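Local coordinates for carbonic anhydrase (Neosartorya fumigata, PDB 6LAC), which catalyses the reversible hydration of carbon dioxide to hydrogencarbonate and a proton as a zinc-dependent beta-class carbonic anhydrase, at the zinc ion site and the interface of chains A and B. Residues are numbered along the deposited sequence; one frame, centred on the assembly and turned at random. Chains: chain A/B, Carbonic anhydrase.

Contact 1 is the zinc site of chain A, and contact 2 is a patch where chain A meets chain B; the centres of their C-alpha atoms lie about 25 Å apart. The two draw on the same short 3-10 helix, 58-60, but from opposite chains: its A copy passes the metal in contact 1, while A:Ala70 and A:Tyr74 meet B:Leu58 in contact 2. Beta-class carbonic anhydrases are built as dimers, and the two-fold repeats both contacts with the chains exchanged. This 3-10 helix thus lies beside its own zinc and also touches helix 66-77 of the partner, a shared element that might couple the two sites.

Contact 1: the zinc ion site. Residues chain A 34, 36-37, 59-60, 89, 92-95. With ZN (zinc ion), chain C.
This is the catalytic zinc centre of a beta-class carbonic anhydrase in its closed, type II form: the CXD stretch that begins at the end of strand 29-34 and the HXXC stretch that begins at the end of strand 83-89 surround the metal, and the aspartate takes the position that a water or hydroxide would hold in the open enzyme. The tightest bond comes from the carboxylate oxygen OD1 of A:Asp36, 1.9 Å from ZN. The second oxygen, OD2, stays back at 3.4 Å from ZN, so the carboxylate binds end-on through one atom. Imidazole NE2 of A:His89 follows at 2.1 Å from ZN, and the sulphurs add to a near-tetrahedral set, with A:Cys34 SG and A:Cys92 SG each 2.3 Å from ZN. Carboxylate and imidazole are squeezed together, OD1 and NE2 subtending 88° at the metal, and OD1 lies in plane at the edge of the A:His89 ring. The alpha carbon of A:Ser37 sits over one face of that ring, toward its rim. Both cysteines swing SG anti to the backbone N, whereas A:Asp36 (chi1 68°) and A:His89 both adopt the crowded position between N and carbonyl carbon, which turns carboxylate and imidazole to the zinc. Backbone amides also bond to the ligand side chains. A:Asp36 N donates to A:Cys34 SG over 3.5 Å, tying two ligands of one stretch together. From the second shell, A:Ala95 N points almost straight at A:Cys92 SG, 3.3 Å away and 170° at the hydrogen. These N-H groups may temper the charge on the sulphurs. The non-bonding A:Asp36 OD2 accepts from the amide N of the poorly ordered second-shell A:His93 at 3.0 Å, a donor lying above the carboxylate plane, and this bond may help to hold the carboxylate in its metal-binding pose.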
# COMPACT_ATOMS: atom_id res chain seq x y z
N CYS A 34 5.50 -4.19 1.82
CA CYS A 34 4.91 -5.30 1.03
C CYS A 34 3.50 -5.65 1.48
O CYS A 34 3.17 -5.71 2.67
CB CYS A 34 5.77 -6.54 1.12
SG CYS A 34 5.13 -7.92 0.13
N ASP A 36 1.99 -8.46 1.60
CA ASP A 36 1.76 -9.68 2.46
C ASP A 36 2.54 -9.57 3.76
O ASP A 36 2.64 -10.59 4.47
CB ASP A 36 2.00 -10.98 1.70
CG ASP A 36 3.45 -11.23 1.32
OD1 ASP A 36 4.37 -10.57 1.89
OD2 ASP A 36 3.73 -12.12 0.52
N SER A 37 2.95 -8.39 4.22
CA SER A 37 3.73 -8.29 5.48
C SER A 37 2.89 -8.95 6.58
O SER A 37 3.45 -9.68 7.40
CB SER A 37 4.11 -6.89 5.72
OG SER A 37 4.90 -6.77 6.89
N GLY A 59 5.74 -7.12 -3.11
CA GLY A 59 7.18 -7.29 -2.90
C GLY A 59 7.88 -6.04 -2.40
O GLY A 59 9.12 -6.02 -2.46
N ASN A 60 7.19 -5.04 -1.90
CA ASN A 60 7.81 -3.75 -1.49
C ASN A 60 8.69 -3.27 -2.62
O ASN A 60 9.84 -2.79 -2.38
CB ASN A 60 8.52 -3.80 -0.14
CG ASN A 60 9.47 -4.95 0.09
OD1 ASN A 60 9.07 -6.00 0.60
ND2 ASN A 60 10.77 -4.75 -0.18
N HIS A 89 10.34 -7.80 4.48
CA HIS A 89 9.96 -8.55 5.69
C HIS A 89 10.24 -10.03 5.50
O HIS A 89 9.92 -10.61 4.50
CB HIS A 89 8.49 -8.25 6.06
CG HIS A 89 7.55 -8.79 5.07
ND1 HIS A 89 6.83 -9.97 5.28
CD2 HIS A 89 7.34 -8.45 3.80
CE1 HIS A 89 6.17 -10.25 4.19
NE2 HIS A 89 6.45 -9.33 3.27
N CYS A 92 8.13 -13.21 3.61
CA CYS A 92 7.48 -12.75 2.36
C CYS A 92 7.20 -13.93 1.44
O CYS A 92 8.09 -14.72 1.17
CB CYS A 92 8.44 -11.76 1.71
SG CYS A 92 7.69 -10.85 0.33
N HIS A 93 6.00 -14.04 0.89
CA HIS A 93 5.65 -15.07 -0.10
C HIS A 93 5.99 -14.59 -1.48
O HIS A 93 6.20 -15.39 -2.42
CB HIS A 93 4.18 -15.48 0.02
CG HIS A 93 3.87 -16.08 1.33
ND1 HIS A 93 4.10 -17.41 1.65
CD2 HIS A 93 3.38 -15.53 2.46
CE1 HIS A 93 3.76 -17.63 2.90
NE2 HIS A 93 3.32 -16.50 3.42
N ILE A 94 6.14 -13.28 -1.68
CA ILE A 94 6.44 -12.74 -3.02
C ILE A 94 7.95 -12.84 -3.24
O ILE A 94 8.38 -13.42 -4.30
CB ILE A 94 5.82 -11.34 -3.16
CG1 ILE A 94 4.29 -11.40 -3.11
CG2 ILE A 94 6.32 -10.66 -4.40
CD1 ILE A 94 3.66 -10.07 -2.87
N ALA A 95 8.80 -12.27 -2.39
CA ALA A 95 10.28 -12.37 -2.53
C ALA A 95 10.75 -13.67 -1.86
O ALA A 95 11.24 -13.65 -0.75
CB ALA A 95 10.98 -11.15 -2.01
ZN ZN C . 5.96 -9.66 1.29

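Contact 2: the interface of chains A and B. Residues chain A 69-70, 73-74, 77-78; chain B 58, 100, 102-104.
Part of the two-fold dimer interface of this beta-class carbonic anhydrase, the patch sets one side of helix 66-77 and the following A:Ser78 against the 100-104 loop and the 3-10 helix 58-60 of chain B. A:Tyr74, with CG anti to its backbone N (chi1 -178°), offers one ring face to two leucine tips, both side chains crossing it obliquely. B:Leu58 CD2 sits by the CG/CD2 edge, 3.9 Å from A:Tyr74 CD2, and on the same face B:Leu103 CD1 comes to 4.0 Å from A:Tyr74 CD1. A:Ser78 CB covers the opposite face near the rim, so the ring is clamped between its own chain's serine and the partner's leucines. With chi1 -64° placing OG beside its own backbone N, A:Ser78 OG reaches across to donate to the side-chain carbonyl OD1 of B:Asn100 at 2.6 Å, coming from well above the carbonyl plane (60° out of it). The same OD1 takes B:Gly102 N in the plane at 2.9 Å, so two donors from different directions fix the asparagine. Farther along, B:Gln104 extends beyond CG and lays its amide over A:Ala70, with CD 3.8 Å from A:Ala70 CA; the other leucine branch, B:Leu58 CD1, packs on A:Ala70 CB. Two waters fill in around the B:Gly102 carbonyl. One links B:Gly102 O and B:Gln104 N to A:Ala70 O; the other, 2.8 Å from the A:Asp77 carboxylate oxygen OD2, also meets B:Gly102 O and B:Gln104 NE2.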
# COMPACT_ATOMS: atom_id res chain seq x y z
N LYS A 69 5.50 5.85 -10.04
CA LYS A 69 5.93 7.21 -10.43
C LYS A 69 5.08 8.31 -9.79
O LYS A 69 5.64 9.30 -9.30
CB LYS A 69 5.94 7.33 -11.96
CG LYS A 69 6.98 6.45 -12.62
CD LYS A 69 7.04 6.59 -14.11
CE LYS A 69 8.01 5.60 -14.72
NZ LYS A 69 9.42 5.97 -14.41
N ALA A 70 3.74 8.22 -9.84
CA ALA A 70 2.84 9.23 -9.24
C ALA A 70 2.99 9.27 -7.71
O ALA A 70 2.75 10.30 -7.09
CB ALA A 70 1.39 9.00 -9.61
N GLY A 73 6.19 10.97 -7.01
CA GLY A 73 6.01 12.38 -7.37
C GLY A 73 5.16 13.13 -6.37
O GLY A 73 5.52 14.22 -5.96
N TYR A 74 4.06 12.56 -5.92
CA TYR A 74 3.23 13.23 -4.90
C TYR A 74 4.03 13.43 -3.60
O TYR A 74 4.01 14.49 -2.95
CB TYR A 74 1.96 12.41 -4.64
CG TYR A 74 1.01 13.02 -3.67
CD1 TYR A 74 0.18 14.08 -4.04
CD2 TYR A 74 0.89 12.57 -2.37
CE1 TYR A 74 -0.73 14.63 -3.16
CE2 TYR A 74 -0.01 13.12 -1.47
CZ TYR A 74 -0.85 14.12 -1.89
OH TYR A 74 -1.66 14.61 -0.95
N ASP A 77 6.84 16.13 -4.37
CA ASP A 77 6.35 17.44 -4.92
C ASP A 77 5.26 18.05 -4.04
O ASP A 77 5.27 19.31 -3.83
CB ASP A 77 5.88 17.29 -6.37
CG ASP A 77 6.89 16.80 -7.39
OD1 ASP A 77 8.12 16.91 -7.15
OD2 ASP A 77 6.46 16.26 -8.44
N SER A 78 4.28 17.29 -3.56
CA SER A 78 3.16 17.77 -2.74
C SER A 78 3.54 17.77 -1.27
O SER A 78 3.26 18.73 -0.58
CB SER A 78 1.92 16.96 -2.97
OG SER A 78 1.48 17.12 -4.30
N LEU B 58 -2.47 5.91 -3.59
CA LEU B 58 -3.07 7.26 -3.62
C LEU B 58 -4.59 7.18 -3.63
O LEU B 58 -5.16 6.66 -4.58
CB LEU B 58 -2.57 8.04 -4.83
CG LEU B 58 -1.08 8.32 -4.86
CD1 LEU B 58 -0.63 8.77 -6.24
CD2 LEU B 58 -0.66 9.30 -3.77
N ASN B 100 -4.43 19.48 -5.33
CA ASN B 100 -2.98 19.67 -5.15
C ASN B 100 -2.31 19.53 -6.51
O ASN B 100 -2.48 18.55 -7.22
CB ASN B 100 -2.42 18.70 -4.11
CG ASN B 100 -1.06 19.19 -3.71
OD1 ASN B 100 -0.12 19.09 -4.50
ND2 ASN B 100 -0.94 19.77 -2.53
N GLY B 102 0.67 18.70 -7.30
CA GLY B 102 1.55 17.53 -7.47
C GLY B 102 0.84 16.16 -7.61
O GLY B 102 1.60 15.16 -7.75
N LEU B 103 -0.50 16.09 -7.64
CA LEU B 103 -1.21 14.80 -7.85
C LEU B 103 -1.35 14.59 -9.37
O LEU B 103 -2.06 15.41 -10.04
CB LEU B 103 -2.58 14.76 -7.18
CG LEU B 103 -3.25 13.39 -7.28
CD1 LEU B 103 -2.46 12.32 -6.53
CD2 LEU B 103 -4.68 13.43 -6.83
N GLN B 104 -0.73 13.58 -9.94
CA GLN B 104 -0.75 13.29 -11.40
C GLN B 104 -2.06 12.62 -11.85
O GLN B 104 -2.90 12.20 -11.04
CB GLN B 104 0.46 12.42 -11.70
CG GLN B 104 1.79 13.15 -11.55
CD GLN B 104 2.99 12.23 -11.61
OE1 GLN B 104 2.96 11.18 -12.23
NE2 GLN B 104 4.07 12.61 -10.93
O HOH W 1 1.25 12.39 -8.25
O HOH W 2 3.98 15.03 -9.06